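Pantothenate kinase (Coxiella burnetii, PDB 3TQC) catalyses the ATP-dependent phosphorylation of (R)-pantothenate to (R)-4'-phosphopantothenate, the first step of coenzyme A biosynthesis. Local coordinates at the interface of chains A and B. Residues are numbered along the deposited sequence; one frame, centred on the assembly and turned at random. Chains: chain A/B, Pantothenate kinase.

The interface of chains A and B. Residues chain A 219-221; chain B 296, 299-300.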
loop_
_atom_site.group_PDB
_atom_site.type_symbol
_atom_site.label_atom_id
_atom_site.label_comp_id
_atom_site.label_asym_id
_atom_site.label_seq_id
_atom_site.Cartn_x
_atom_site.Cartn_y
_atom_site.Cartn_z
ATOM N N LEU A 219 1.627 6.518 15.461
ATOM C CA LEU A 219 1.984 6.465 14.052
ATOM C C LEU A 219 1.661 5.073 13.527
ATOM O O LEU A 219 1.840 4.091 14.237
ATOM C CB LEU A 219 3.471 6.755 13.840
ATOM C CG LEU A 219 4.028 8.067 14.385
ATOM C CD1 LEU A 219 5.536 8.117 14.181
ATOM C CD2 LEU A 219 3.361 9.272 13.729
ATOM N N GLN A 220 1.174 4.993 12.292
ATOM C CA GLN A 220 0.788 3.714 11.720
ATOM C C GLN A 220 1.390 3.504 10.343
ATOM O O GLN A 220 1.169 4.297 9.416
ATOM C CB GLN A 220 -0.737 3.584 11.622
ATOM C CG GLN A 220 -1.466 3.472 12.958
ATOM C CD GLN A 220 -1.029 2.271 13.778
ATOM O OE1 GLN A 220 -0.581 1.260 13.234
ATOM N NE2 GLN A 220 -1.145 2.384 15.096
ATOM N N VAL A 221 2.149 2.422 10.231
ATOM C CA VAL A 221 2.589 1.916 8.949
ATOM C C VAL A 221 2.340 0.438 8.965
ATOM O O VAL A 221 2.295 -0.191 10.015
ATOM C CB VAL A 221 4.081 2.158 8.694
ATOM C CG1 VAL A 221 4.360 3.662 8.616
ATOM C CG2 VAL A 221 4.914 1.487 9.794
ATOM N N PRO B 296 -1.119 10.371 11.813
ATOM C CA PRO B 296 -0.668 9.021 12.092
ATOM C C PRO B 296 -0.307 8.200 10.859
ATOM O O PRO B 296 0.441 7.248 10.969
ATOM C CB PRO B 296 -1.871 8.403 12.797
ATOM C CG PRO B 296 -2.489 9.543 13.486
ATOM C CD PRO B 296 -2.363 10.680 12.544
ATOM N N ASN B 299 3.573 8.582 7.468
ATOM C CA ASN B 299 4.716 7.793 7.052
ATOM C C ASN B 299 4.343 6.716 6.046
ATOM O O ASN B 299 5.202 5.956 5.617
ATOM C CB ASN B 299 5.442 7.225 8.272
ATOM C CG ASN B 299 6.116 8.320 9.102
ATOM O OD1 ASN B 299 6.373 9.422 8.602
ATOM N ND2 ASN B 299 6.398 8.028 10.366
ATOM N N ARG B 300 3.078 6.651 5.648
ATOM C CA ARG B 300 2.703 5.743 4.562
ATOM C C ARG B 300 2.985 6.351 3.187
ATOM O O ARG B 300 2.963 5.651 2.214
ATOM C CB ARG B 300 1.234 5.338 4.644
ATOM C CG ARG B 300 0.853 4.591 5.891
ATOM C CD ARG B 300 -0.503 3.936 5.710
ATOM N NE ARG B 300 -0.469 2.973 4.607
ATOM C CZ ARG B 300 -1.441 2.779 3.720
ATOM N NH1 ARG B 300 -2.577 3.467 3.781
ATOM N NH2 ARG B 300 -1.257 1.882 2.745
#
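A:Val221 CG1 lies 3.7 Å from B:Asn299 CB, the closest contact between side chains among these residues and the apolar centre of the patch. That methyl stands anti to the carbonyl carbon of its own residue (chi1 -64°), which turns it towards the partner chain, and it touches the aliphatic root of the asparagine rather than its amide. The two side chains pass each other at a slant. Farther along the same asparagine, the amide nitrogen ND2 sits 3.9 Å from the CD1 methyl of A:Leu219, a van der Waals contact with no polar pairing across it. B:Asn299 thus spans the two apolar side chains, its CB at the valine and its amide end at the leucine, and hides 52 Å² of its surface, more than any other residue here.

Towards the rim, backbone polarity takes over. The amide N of A:Gln220 donates to the carbonyl O of B:Pro296 at 2.7 Å. The 164° angle at the hydrogen makes the bond nearly straight. Its donor is tilted 21° from the carbonyl plane. The A:Gln220 side chain contributes little, its CB reaching only 3.9 Å from that same oxygen. Beyond the hydrogen bond, the methylene CG of B:Arg300 packs 3.6 Å from the carbonyl O of A:Gln220, so the aliphatic stem, not the guanidinium, makes the contact.

An extended segment of one subunit thus rests against the 3-10 helix 295-300 of the other, joined to it by a backbone hydrogen bond. Repeated by two-fold symmetry, this small patch contributes to the dimer of the deposited assembly, and may steady the loop.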